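Local coordinates for protein salicylate carboxymethyltransferase (PDB 1M6E) that transfers a methyl group from S-adenosyl-L-methionine to the carboxyl group of salicylic acid, yielding the volatile ester methyl salicylate, at residues T48-L58 against L134-S145. Residues are numbered along the deposited sequence; the frame is centred on the assembly and turned at random.
Sequences TVTTRLAIADL and LFPRNTLHFIHS
Ala56 and Asp57 pair in parallel with Ile143 and His144, the short strands 56-58 and 143-145 having their N-to-C directions 32° apart. Three backbone hydrogen bonds zip them together: a weak one from Ala56 N to Phe142 O, then His144 N to Ala56 O and Leu58 N to His144 O. On one face of the sheet Asp57 and His144 lie side by side, both with CG anti to the backbone N. These torsions bring His144 ND1 to Asp57 OD2 at 3.1 Å; the carboxylate lies at the ring's edge, yet its oxygen is met from above the carboxylate plane, the two planes standing 66° apart. Two residues earlier in each segment, Ile55 CG2 rests against Phe142 CD2. On the opposite face, that of Ala56 and Ile143, Ala56 CB meets Leu140 CD2 at 3.9 Å, a methyl that also lies over one face of the Phe135 ring, while Leu58 CD2 packs on Ile143 CG2. Before the paired region, the His141 ring presents its edge to the Leu53-Ala54 backbone, and Val49 CG2 lies against His141 CB. Strand 91-98 flanks 52-58 on its other side. This is the central parallel pairing of a Rossmann-fold methyltransferase, with Asp57 beside the bound S-adenosyl-L-homocysteine.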
loop_
_atom_site.group_PDB
_atom_site.type_symbol
_atom_site.label_atom_id
_atom_site.label_comp_id
_atom_site.label_asym_id
_atom_site.label_seq_id
_atom_site.Cartn_x
_atom_site.Cartn_y
_atom_site.Cartn_z
ATOM N N THR A 48 4.308 20.255 -20.570
ATOM C CA THR A 48 3.842 20.557 -19.222
ATOM C C THR A 48 4.213 19.185 -18.693
ATOM O O THR A 48 4.776 19.029 -17.612
ATOM C CB THR A 48 2.316 20.791 -19.098
ATOM O OG1 THR A 48 1.586 19.799 -19.827
ATOM C CG2 THR A 48 1.986 22.150 -19.599
ATOM N N VAL A 49 3.931 18.185 -19.514
ATOM C CA VAL A 49 4.294 16.840 -19.168
ATOM C C VAL A 49 5.585 16.592 -19.923
ATOM O O VAL A 49 5.603 16.234 -21.108
ATOM C CB VAL A 49 3.222 15.826 -19.565
ATOM C CG1 VAL A 49 3.757 14.422 -19.366
ATOM C CG2 VAL A 49 1.977 16.038 -18.705
ATOM N N THR A 50 6.671 16.832 -19.206
ATOM C CA THR A 50 7.996 16.664 -19.741
ATOM C C THR A 50 8.544 15.288 -19.410
ATOM O O THR A 50 8.081 14.279 -19.934
ATOM C CB THR A 50 8.929 17.726 -19.168
ATOM O OG1 THR A 50 8.357 19.015 -19.405
ATOM C CG2 THR A 50 10.301 17.652 -19.825
ATOM N N THR A 51 9.524 15.247 -18.525
ATOM C CA THR A 51 10.147 13.999 -18.151
ATOM C C THR A 51 9.353 13.143 -17.158
ATOM O O THR A 51 9.680 11.967 -16.961
ATOM C CB THR A 51 11.541 14.293 -17.613
ATOM O OG1 THR A 51 11.455 15.038 -16.392
ATOM C CG2 THR A 51 12.274 15.133 -18.619
ATOM N N ARG A 52 8.304 13.717 -16.558
ATOM C CA ARG A 52 7.480 12.997 -15.578
ATOM C C ARG A 52 5.996 13.190 -15.741
ATOM O O ARG A 52 5.506 14.308 -15.728
ATOM C CB ARG A 52 7.840 13.429 -14.165
ATOM C CG ARG A 52 7.676 12.338 -13.126
ATOM C CD ARG A 52 8.080 12.823 -11.733
ATOM N NE ARG A 52 6.935 13.350 -10.988
ATOM C CZ ARG A 52 6.628 14.641 -10.847
ATOM N NH1 ARG A 52 7.383 15.599 -11.391
ATOM N NH2 ARG A 52 5.535 14.966 -10.167
ATOM N N LEU A 53 5.279 12.103 -15.918
ATOM C CA LEU A 53 3.842 12.190 -16.019
ATOM C C LEU A 53 3.419 11.520 -14.713
ATOM O O LEU A 53 4.029 10.539 -14.296
ATOM C CB LEU A 53 3.337 11.417 -17.240
ATOM C CG LEU A 53 1.822 11.173 -17.371
ATOM C CD1 LEU A 53 1.055 12.474 -17.438
ATOM C CD2 LEU A 53 1.554 10.377 -18.616
ATOM N N ALA A 54 2.401 12.053 -14.050
ATOM C CA ALA A 54 1.955 11.494 -12.780
ATOM C C ALA A 54 0.450 11.278 -12.693
ATOM O O ALA A 54 -0.286 12.116 -12.201
ATOM C CB ALA A 54 2.422 12.387 -11.644
ATOM N N ILE A 55 0.006 10.132 -13.176
ATOM C CA ILE A 55 -1.393 9.766 -13.159
ATOM C C ILE A 55 -1.736 9.231 -11.776
ATOM O O ILE A 55 -0.885 8.622 -11.127
ATOM C CB ILE A 55 -1.635 8.670 -14.185
ATOM C CG1 ILE A 55 -1.045 9.106 -15.524
ATOM C CG2 ILE A 55 -3.120 8.364 -14.295
ATOM C CD1 ILE A 55 -1.314 8.141 -16.669
ATOM N N ALA A 56 -2.978 9.434 -11.339
ATOM C CA ALA A 56 -3.413 8.973 -10.019
ATOM C C ALA A 56 -4.859 8.530 -9.985
ATOM O O ALA A 56 -5.739 9.362 -10.178
ATOM C CB ALA A 56 -3.229 10.092 -9.015
ATOM N N ASP A 57 -5.129 7.251 -9.720
ATOM C CA ASP A 57 -6.520 6.771 -9.658
ATOM C C ASP A 57 -7.097 7.011 -8.258
ATOM O O ASP A 57 -6.519 6.622 -7.261
ATOM C CB ASP A 57 -6.626 5.276 -10.019
ATOM C CG ASP A 57 -8.071 4.857 -10.472
ATOM O OD1 ASP A 57 -9.062 5.020 -9.701
ATOM O OD2 ASP A 57 -8.214 4.352 -11.618
ATOM N N LEU A 58 -8.237 7.671 -8.182
ATOM C CA LEU A 58 -8.850 7.966 -6.906
ATOM C C LEU A 58 -10.058 7.067 -6.688
ATOM O O LEU A 58 -11.015 7.086 -7.475
ATOM C CB LEU A 58 -9.241 9.447 -6.869
ATOM C CG LEU A 58 -8.301 10.395 -6.101
ATOM C CD1 LEU A 58 -6.871 9.889 -6.059
ATOM C CD2 LEU A 58 -8.342 11.744 -6.748
ATOM N N LEU A 134 -4.360 14.514 -0.437
ATOM C CA LEU A 134 -3.621 13.266 -0.505
ATOM C C LEU A 134 -2.206 13.453 -1.029
ATOM O O LEU A 134 -1.312 12.678 -0.692
ATOM C CB LEU A 134 -4.401 12.273 -1.368
ATOM C CG LEU A 134 -5.839 12.042 -0.860
ATOM C CD1 LEU A 134 -6.770 11.673 -2.017
ATOM C CD2 LEU A 134 -5.856 10.963 0.193
ATOM N N PHE A 135 -1.983 14.492 -1.833
ATOM C CA PHE A 135 -0.654 14.748 -2.406
ATOM C C PHE A 135 -0.264 16.193 -2.221
ATOM O O PHE A 135 -1.131 17.068 -2.079
ATOM C CB PHE A 135 -0.627 14.466 -3.927
ATOM C CG PHE A 135 -1.400 13.245 -4.335
ATOM C CD1 PHE A 135 -2.797 13.294 -4.417
ATOM C CD2 PHE A 135 -0.745 12.017 -4.480
ATOM C CE1 PHE A 135 -3.539 12.137 -4.620
ATOM C CE2 PHE A 135 -1.464 10.867 -4.680
ATOM C CZ PHE A 135 -2.868 10.914 -4.748
ATOM N N PRO A 136 1.049 16.467 -2.230
ATOM C CA PRO A 136 1.606 17.810 -2.084
ATOM C C PRO A 136 1.058 18.745 -3.158
ATOM O O PRO A 136 0.381 18.294 -4.077
ATOM C CB PRO A 136 3.093 17.559 -2.214
ATOM C CG PRO A 136 3.237 16.315 -1.461
ATOM C CD PRO A 136 2.102 15.471 -2.031
ATOM N N ARG A 137 1.325 20.044 -3.041
ATOM C CA ARG A 137 0.803 21.005 -4.021
ATOM C C ARG A 137 1.450 20.829 -5.384
ATOM O O ARG A 137 2.625 20.466 -5.476
ATOM C CB ARG A 137 0.997 22.438 -3.531
ATOM C CG ARG A 137 0.056 22.814 -2.451
ATOM C CD ARG A 137 -0.086 24.303 -2.338
ATOM N NE ARG A 137 -0.277 24.658 -0.942
ATOM C CZ ARG A 137 0.661 24.508 -0.008
ATOM N NH1 ARG A 137 1.859 24.017 -0.333
ATOM N NH2 ARG A 137 0.395 24.828 1.259
ATOM N N ASN A 138 0.685 21.087 -6.439
ATOM C CA ASN A 138 1.190 20.930 -7.803
ATOM C C ASN A 138 2.147 19.737 -7.949
ATOM O O ASN A 138 3.347 19.899 -8.186
ATOM C CB ASN A 138 1.863 22.218 -8.251
ATOM C CG ASN A 138 0.871 23.319 -8.508
ATOM O OD1 ASN A 138 -0.354 23.104 -8.476
ATOM N ND2 ASN A 138 1.384 24.512 -8.777
ATOM N N THR A 139 1.570 18.541 -7.811
ATOM C CA THR A 139 2.271 17.259 -7.867
ATOM C C THR A 139 1.708 16.435 -9.013
ATOM O O THR A 139 2.414 15.621 -9.609
ATOM C CB THR A 139 2.032 16.434 -6.534
ATOM O OG1 THR A 139 2.550 17.159 -5.414
ATOM C CG2 THR A 139 2.697 15.044 -6.585
ATOM N N LEU A 140 0.449 16.682 -9.346
ATOM C CA LEU A 140 -0.228 15.875 -10.339
ATOM C C LEU A 140 -0.659 16.393 -11.700
ATOM O O LEU A 140 -1.262 17.459 -11.785
ATOM C CB LEU A 140 -1.466 15.274 -9.669
ATOM C CG LEU A 140 -1.339 13.953 -8.918
ATOM C CD1 LEU A 140 -0.075 13.895 -8.085
ATOM C CD2 LEU A 140 -2.571 13.783 -8.066
ATOM N N HIS A 141 -0.358 15.608 -12.747
ATOM C CA HIS A 141 -0.812 15.875 -14.119
ATOM C C HIS A 141 -1.693 14.664 -14.364
ATOM O O HIS A 141 -1.188 13.572 -14.600
ATOM C CB HIS A 141 0.280 15.797 -15.193
ATOM C CG HIS A 141 1.679 15.884 -14.690
ATOM N ND1 HIS A 141 2.235 17.051 -14.220
ATOM C CD2 HIS A 141 2.666 14.960 -14.654
ATOM C CE1 HIS A 141 3.505 16.844 -13.914
ATOM N NE2 HIS A 141 3.792 15.583 -14.170
ATOM N N PHE A 142 -2.998 14.817 -14.278
ATOM C CA PHE A 142 -3.945 13.701 -14.515
ATOM C C PHE A 142 -4.433 12.869 -13.356
ATOM O O PHE A 142 -3.685 12.113 -12.735
ATOM C CB PHE A 142 -3.484 12.692 -15.594
ATOM C CG PHE A 142 -4.648 12.078 -16.345
ATOM C CD1 PHE A 142 -5.061 12.601 -17.569
ATOM C CD2 PHE A 142 -5.437 11.097 -15.750
ATOM C CE1 PHE A 142 -6.254 12.168 -18.185
ATOM C CE2 PHE A 142 -6.621 10.658 -16.349
ATOM C CZ PHE A 142 -7.030 11.199 -17.570
ATOM N N ILE A 143 -5.738 12.969 -13.158
ATOM C CA ILE A 143 -6.464 12.276 -12.116
ATOM C C ILE A 143 -7.648 11.470 -12.671
ATOM O O ILE A 143 -8.623 12.045 -13.140
ATOM C CB ILE A 143 -7.021 13.289 -11.124
ATOM C CG1 ILE A 143 -5.913 13.805 -10.235
ATOM C CG2 ILE A 143 -8.116 12.697 -10.348
ATOM C CD1 ILE A 143 -6.383 14.848 -9.263
ATOM N N HIS A 144 -7.583 10.147 -12.600
ATOM C CA HIS A 144 -8.707 9.365 -13.080
ATOM C C HIS A 144 -9.667 8.991 -11.929
ATOM O O HIS A 144 -9.255 9.013 -10.793
ATOM C CB HIS A 144 -8.228 8.087 -13.781
ATOM C CG HIS A 144 -9.362 7.255 -14.266
ATOM N ND1 HIS A 144 -9.835 6.168 -13.560
ATOM C CD2 HIS A 144 -10.272 7.494 -15.239
ATOM C CE1 HIS A 144 -10.993 5.782 -14.070
ATOM N NE2 HIS A 144 -11.282 6.573 -15.087
ATOM N N SER A 145 -10.942 8.688 -12.208
ATOM C CA SER A 145 -11.840 8.264 -11.139
ATOM C C SER A 145 -13.220 7.767 -11.456
ATOM O O SER A 145 -14.150 8.559 -11.524
ATOM C CB SER A 145 -12.022 9.361 -10.082
ATOM O OG SER A 145 -13.082 8.994 -9.188
#